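Local coordinates for replication initiator A family protein (Staphylococcus aureus CA-347, PDB 4PT7) that probably initiates replication of staphylococcal multiresistance plasmids by assembling on the plasmid replication origin through a winged-helix type DNA-binding domain, at residues B[15-20]-B[43-48]; B[30-35]-B[90-95]. All coordinates share one frame; numbering follows the deposited sequence.

Interaction 1: B[15-20]-B[43-48]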
loop_
_atom_site.group_PDB
_atom_site.type_symbol
_atom_site.label_atom_id
_atom_site.label_comp_id
_atom_site.label_asym_id
_atom_site.label_seq_id
_atom_site.Cartn_x
_atom_site.Cartn_y
_atom_site.Cartn_z
ATOM N N ARG B 15 2.414 -7.601 22.942
ATOM C CA ARG B 15 1.349 -8.087 22.068
ATOM C C ARG B 15 1.945 -8.152 20.664
ATOM O O ARG B 15 2.591 -7.195 20.209
ATOM C CB ARG B 15 0.142 -7.142 22.126
ATOM C CG ARG B 15 -0.412 -7.043 23.546
ATOM C CD ARG B 15 -1.776 -6.402 23.614
ATOM N NE ARG B 15 -2.235 -6.287 24.995
ATOM C CZ ARG B 15 -3.473 -5.952 25.336
ATOM N NH1 ARG B 15 -4.367 -5.705 24.392
ATOM N NH2 ARG B 15 -3.817 -5.857 26.614
ATOM N N PHE B 16 1.749 -9.274 19.981
ATOM C CA PHE B 16 2.330 -9.425 18.655
ATOM C C PHE B 16 1.439 -10.138 17.648
ATOM O O PHE B 16 0.370 -10.651 17.979
ATOM C CB PHE B 16 3.662 -10.214 18.717
ATOM C CG PHE B 16 4.409 -10.102 20.030
ATOM C CD1 PHE B 16 3.941 -10.751 21.166
ATOM C CD2 PHE B 16 5.596 -9.368 20.123
ATOM C CE1 PHE B 16 4.637 -10.677 22.383
ATOM C CE2 PHE B 16 6.302 -9.286 21.337
ATOM C CZ PHE B 16 5.817 -9.945 22.469
ATOM N N TYR B 17 1.901 -10.143 16.405
ATOM C CA TYR B 17 1.260 -10.861 15.324
ATOM C C TYR B 17 2.253 -11.995 15.162
ATOM O O TYR B 17 3.462 -11.772 15.208
ATOM C CB TYR B 17 1.197 -10.015 14.053
ATOM C CG TYR B 17 0.136 -8.948 14.122
ATOM C CD1 TYR B 17 0.449 -7.618 13.850
ATOM C CD2 TYR B 17 -1.180 -9.262 14.488
ATOM C CE1 TYR B 17 -0.523 -6.620 13.942
ATOM C CE2 TYR B 17 -2.152 -8.280 14.586
ATOM C CZ TYR B 17 -1.818 -6.961 14.311
ATOM O OH TYR B 17 -2.779 -5.986 14.393
ATOM N N GLN B 18 1.741 -13.210 15.004
ATOM C CA GLN B 18 2.586 -14.395 14.893
ATOM C C GLN B 18 2.661 -14.996 13.503
ATOM O O GLN B 18 1.641 -15.409 12.937
ATOM C CB GLN B 18 2.091 -15.480 15.869
ATOM C CG GLN B 18 2.159 -15.090 17.325
ATOM C CD GLN B 18 1.467 -16.099 18.241
ATOM O OE1 GLN B 18 2.006 -16.477 19.283
ATOM N NE2 GLN B 18 0.265 -16.529 17.858
ATOM N N ILE B 19 3.873 -15.089 12.968
ATOM C CA ILE B 19 4.061 -15.677 11.652
ATOM C C ILE B 19 4.702 -17.046 11.810
ATOM O O ILE B 19 5.722 -17.186 12.482
ATOM C CB ILE B 19 4.981 -14.812 10.764
ATOM C CG1 ILE B 19 4.432 -13.386 10.663
ATOM C CG2 ILE B 19 5.071 -15.425 9.362
ATOM C CD1 ILE B 19 5.371 -12.421 9.962
ATOM N N PRO B 20 4.096 -18.080 11.209
ATOM C CA PRO B 20 4.639 -19.438 11.295
ATOM C C PRO B 20 6.068 -19.485 10.755
ATOM O O PRO B 20 6.339 -18.984 9.659
ATOM C CB PRO B 20 3.678 -20.247 10.427
ATOM C CG PRO B 20 2.380 -19.550 10.635
ATOM C CD PRO B 20 2.767 -18.087 10.572
ATOM N N LEU B 43 -4.540 -11.899 10.108
ATOM C CA LEU B 43 -5.823 -12.593 10.055
ATOM C C LEU B 43 -5.896 -13.667 11.148
ATOM O O LEU B 43 -6.971 -13.952 11.679
ATOM C CB LEU B 43 -6.049 -13.220 8.680
ATOM C CG LEU B 43 -6.267 -12.235 7.524
ATOM C CD1 LEU B 43 -6.427 -12.998 6.212
ATOM C CD2 LEU B 43 -7.501 -11.393 7.789
ATOM N N ARG B 44 -4.745 -14.249 11.485
ATOM C CA ARG B 44 -4.673 -15.283 12.514
ATOM C C ARG B 44 -5.122 -14.693 13.843
ATOM O O ARG B 44 -5.889 -15.306 14.587
ATOM C CB ARG B 44 -3.236 -15.811 12.633
ATOM C CG ARG B 44 -3.026 -16.775 13.781
ATOM C CD ARG B 44 -1.578 -17.223 13.878
ATOM N NE ARG B 44 -1.548 -18.674 13.915
ATOM C CZ ARG B 44 -1.696 -19.401 15.013
ATOM N NH1 ARG B 44 -1.680 -20.720 14.925
ATOM N NH2 ARG B 44 -1.804 -18.815 16.196
ATOM N N ASP B 45 -4.635 -13.491 14.128
ATOM C CA ASP B 45 -4.979 -12.789 15.350
ATOM C C ASP B 45 -6.478 -12.459 15.324
ATOM O O ASP B 45 -7.118 -12.382 16.364
ATOM C CB ASP B 45 -4.157 -11.503 15.449
ATOM C CG ASP B 45 -4.491 -10.690 16.684
ATOM O OD1 ASP B 45 -4.051 -11.067 17.790
ATOM O OD2 ASP B 45 -5.205 -9.673 16.545
ATOM N N ARG B 46 -7.037 -12.263 14.132
ATOM C CA ARG B 46 -8.456 -11.926 14.009
ATOM C C ARG B 46 -9.402 -13.071 14.359
ATOM O O ARG B 46 -10.564 -12.835 14.656
ATOM C CB ARG B 46 -8.768 -11.426 12.592
ATOM C CG ARG B 46 -8.560 -9.950 12.403
ATOM C CD ARG B 46 -9.789 -9.151 12.773
ATOM N NE ARG B 46 -9.427 -7.761 13.009
ATOM C CZ ARG B 46 -10.293 -6.763 13.137
ATOM N NH1 ARG B 46 -11.602 -6.989 13.050
ATOM N NH2 ARG B 46 -9.843 -5.535 13.357
ATOM N N LEU B 47 -8.904 -14.303 14.315
ATOM C CA LEU B 47 -9.708 -15.478 14.640
ATOM C C LEU B 47 -10.417 -15.302 15.976
ATOM O O LEU B 47 -11.508 -15.836 16.180
ATOM C CB LEU B 47 -8.821 -16.725 14.693
ATOM C CG LEU B 47 -8.225 -17.173 13.357
ATOM C CD1 LEU B 47 -7.215 -18.305 13.565
ATOM C CD2 LEU B 47 -9.349 -17.609 12.450
ATOM N N ASN B 48 -9.789 -14.553 16.878
ATOM C CA ASN B 48 -10.354 -14.297 18.195
ATOM C C ASN B 48 -11.671 -13.544 18.049
ATOM O O ASN B 48 -12.642 -13.820 18.755
ATOM C CB ASN B 48 -9.383 -13.459 19.030
ATOM C CG ASN B 48 -9.977 -13.033 20.357
ATOM O OD1 ASN B 48 -9.794 -11.890 20.796
ATOM N ND2 ASN B 48 -10.694 -13.950 21.010
HETATM O O HOH W 1 -4.788 -6.375 16.303
#
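Tyr17 of strand 16-20 and Asp45 of helix 34-52 make the apolar part of this contact. The beta carbon of Asp45 sits in the plane of the phenol at its edge, with CB 3.8 Å from Tyr17 CD2, so the aspartate meets the rim of the ring and not a face. The carboxylate is turned 82° from the ring plane, and its OD2 lies 3.9 Å from Tyr17 CE2. About one turn earlier in helix 34-52, Ala41 and Ile42 pack against the same tyrosine. A water joins the polar ends of the pair: it lies 2.8 Å from Tyr17 OH, in a hydrogen bond, and donates a weak one to Asp45 OD2 at 3.3 Å. That carboxylate has a stronger partner in Lys21 of the second subunit, whose positive charge would be expected to favour the ionised form of Asp45.

Strand 16-20 pairs antiparallel with a strand of the second subunit, so a beta sheet runs across the interface with that subunit. The helical segment 43-48 runs at 121° to the strand, the two axes 8.0 Å apart at closest approach, and thereby backs an intersubunit sheet. Phe24 of the second subunit adds an edge-to-face ring contact to Tyr17.

The other contact is between polar groups, Arg44 of the helix and Gln18 of the strand. Arg44 leaves the helix with CG anti to the backbone N, which sends the chain to the strand, where CD comes within 3.8 Å of Gln18 O. A bend at chi3 then brings NH2 to 3.5 Å from Gln18 NE2, the amide and guanidinium planes 68° apart. Both of these nitrogens are donors, so the two groups merely lie near each other; the guanidinium charge is instead met through NH1 by a salt bridge to Glu14 of the second subunit.

Interaction 2: B[30-35]-B[90-95]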
loop_
_atom_site.group_PDB
_atom_site.type_symbol
_atom_site.label_atom_id
_atom_site.label_comp_id
_atom_site.label_asym_id
_atom_site.label_seq_id
_atom_site.Cartn_x
_atom_site.Cartn_y
_atom_site.Cartn_z
ATOM N N LYS B 30 7.900 -20.611 -0.521
ATOM C CA LYS B 30 8.889 -19.695 -1.063
ATOM C C LYS B 30 8.231 -18.632 -1.951
ATOM O O LYS B 30 8.827 -17.592 -2.215
ATOM C CB LYS B 30 9.953 -20.471 -1.852
ATOM C CG LYS B 30 9.425 -21.163 -3.108
ATOM C CD LYS B 30 10.520 -21.973 -3.802
ATOM C CE LYS B 30 10.062 -22.473 -5.178
ATOM N NZ LYS B 30 8.845 -23.343 -5.146
ATOM N N ASN B 31 7.000 -18.887 -2.396
ATOM C CA ASN B 31 6.277 -17.938 -3.244
ATOM C C ASN B 31 5.588 -16.828 -2.451
ATOM O O ASN B 31 5.138 -15.835 -3.026
ATOM C CB ASN B 31 5.240 -18.681 -4.092
ATOM C CG ASN B 31 5.884 -19.584 -5.141
ATOM O OD1 ASN B 31 5.336 -20.681 -5.410
ATOM N ND2 ASN B 31 6.940 -19.192 -5.697
ATOM N N LEU B 32 5.503 -16.991 -1.133
ATOM C CA LEU B 32 4.861 -15.987 -0.300
ATOM C C LEU B 32 5.732 -14.745 -0.182
ATOM O O LEU B 32 6.949 -14.832 -0.019
ATOM C CB LEU B 32 4.578 -16.531 1.113
ATOM C CG LEU B 32 3.563 -17.663 1.297
ATOM C CD1 LEU B 32 3.374 -17.914 2.794
ATOM C CD2 LEU B 32 2.225 -17.296 0.656
ATOM N N THR B 33 5.097 -13.585 -0.266
ATOM C CA THR B 33 5.798 -12.321 -0.138
ATOM C C THR B 33 5.697 -11.927 1.336
ATOM O O THR B 33 4.912 -12.506 2.086
ATOM C CB THR B 33 5.119 -11.231 -0.978
ATOM O OG1 THR B 33 3.806 -10.986 -0.459
ATOM C CG2 THR B 33 5.001 -11.682 -2.434
ATOM N N ASN B 34 6.479 -10.944 1.756
ATOM C CA ASN B 34 6.410 -10.522 3.141
ATOM C C ASN B 34 5.010 -10.027 3.479
ATOM O O ASN B 34 4.529 -10.252 4.591
ATOM C CB ASN B 34 7.441 -9.426 3.431
ATOM C CG ASN B 34 8.874 -9.946 3.411
ATOM O OD1 ASN B 34 9.130 -11.109 3.722
ATOM N ND2 ASN B 34 9.814 -9.075 3.068
ATOM N N ASP B 35 4.350 -9.362 2.533
ATOM C CA ASP B 35 3.009 -8.861 2.798
ATOM C C ASP B 35 2.013 -9.985 3.068
ATOM O O ASP B 35 1.089 -9.829 3.872
ATOM C CB ASP B 35 2.517 -7.977 1.645
ATOM C CG ASP B 35 3.065 -6.562 1.730
ATOM O OD1 ASP B 35 3.099 -6.006 2.849
ATOM O OD2 ASP B 35 3.456 -6.007 0.684
ATOM N N GLU B 90 -4.224 -18.201 -1.066
ATOM C CA GLU B 90 -5.061 -19.241 -1.647
ATOM C C GLU B 90 -4.248 -20.259 -2.453
ATOM O O GLU B 90 -4.499 -21.462 -2.377
ATOM C CB GLU B 90 -6.136 -18.619 -2.536
ATOM C CG GLU B 90 -7.358 -19.500 -2.728
ATOM C CD GLU B 90 -8.476 -18.823 -3.517
ATOM O OE1 GLU B 90 -8.826 -17.662 -3.196
ATOM O OE2 GLU B 90 -9.010 -19.463 -4.451
ATOM N N ASN B 91 -3.261 -19.787 -3.208
ATOM C CA ASN B 91 -2.444 -20.698 -4.010
ATOM C C ASN B 91 -1.613 -21.654 -3.166
ATOM O O ASN B 91 -1.212 -22.714 -3.640
ATOM C CB ASN B 91 -1.505 -19.926 -4.948
ATOM C CG ASN B 91 -2.239 -19.269 -6.106
ATOM O OD1 ASN B 91 -3.237 -19.797 -6.612
ATOM N ND2 ASN B 91 -1.738 -18.117 -6.544
ATOM N N ASP B 92 -1.348 -21.278 -1.920
ATOM C CA ASP B 92 -0.555 -22.121 -1.037
ATOM C C ASP B 92 -1.411 -22.858 -0.011
ATOM O O ASP B 92 -0.912 -23.377 0.982
ATOM C CB ASP B 92 0.531 -21.276 -0.358
ATOM C CG ASP B 92 1.778 -21.137 -1.222
ATOM O OD1 ASP B 92 2.574 -20.192 -1.022
ATOM O OD2 ASP B 92 1.972 -21.999 -2.100
ATOM N N GLY B 93 -2.710 -22.913 -0.274
ATOM C CA GLY B 93 -3.626 -23.600 0.616
ATOM C C GLY B 93 -3.742 -23.002 2.002
ATOM O O GLY B 93 -4.202 -23.667 2.922
ATOM N N LEU B 94 -3.344 -21.748 2.162
ATOM C CA LEU B 94 -3.424 -21.095 3.470
ATOM C C LEU B 94 -4.731 -20.336 3.641
ATOM O O LEU B 94 -5.037 -19.846 4.736
ATOM C CB LEU B 94 -2.244 -20.136 3.662
ATOM C CG LEU B 94 -0.876 -20.818 3.617
ATOM C CD1 LEU B 94 0.244 -19.779 3.652
ATOM C CD2 LEU B 94 -0.774 -21.780 4.806
ATOM N N LEU B 95 -5.510 -20.254 2.567
ATOM C CA LEU B 95 -6.770 -19.527 2.604
ATOM C C LEU B 95 -7.797 -20.138 1.670
ATOM O O LEU B 95 -7.482 -20.455 0.521
ATOM C CB LEU B 95 -6.537 -18.068 2.196
ATOM C CG LEU B 95 -7.743 -17.126 2.207
ATOM C CD1 LEU B 95 -8.179 -16.900 3.639
ATOM C CD2 LEU B 95 -7.374 -15.797 1.557
HETATM O O HOH W 2 5.252 -21.231 -2.204
#
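A Schellman motif, with Gly93 at C-prime, ends helix 79-91, and the turn that follows packs against the loop leading into helix 34-52. Leu32 of that loop, just ahead of the N-cap residue Thr33, carries the contact with both of its methyl groups. Its CG stands anti to the carbonyl carbon (chi1 -66°), and the forked end reaches across to the turn although its first bond does not head there. CD1 meets Leu94 CD1 at 3.7 Å, methyl against methyl, while CD2 lies 3.4 Å from Asp92 OD1. Phe23 of helix 22-25 touches both leucines, and Tyr40 lies on Leu94, continuing the apolar cluster.

At the outer side of the leucines, a water links loop and turn. It accepts a hydrogen bond from Asn31 N at 2.9 Å and can donate one to Asp92 OD1 at 3.1 Å. Asp92 OD1 thus meets a Leu32 methyl as well as the water. Direct touch therefore comes from Leu32 against both Leu94 and the Asp92 carboxylate, whereas one water bridges a backbone N of the loop and that carboxylate, which marks the edge of the leucine cluster.

Both contacts use helix 34-52, interaction 2 at its N-terminal approach and interaction 1 further along, with centres about 16 Å apart and nearest atoms about 5 Å apart. Interaction 1 is a surface contact of the chain whose strand is shared with the second subunit, and the charges of its helix residues are answered from that subunit and not from the strand. Interaction 2 is partly buried and joins elements of one chain around two leucines; the second subunit reaches it at Asn34 and Asp35, which do not take part in the touch. Charged surroundings thus mark the first contact, and a largely apolar cluster the second.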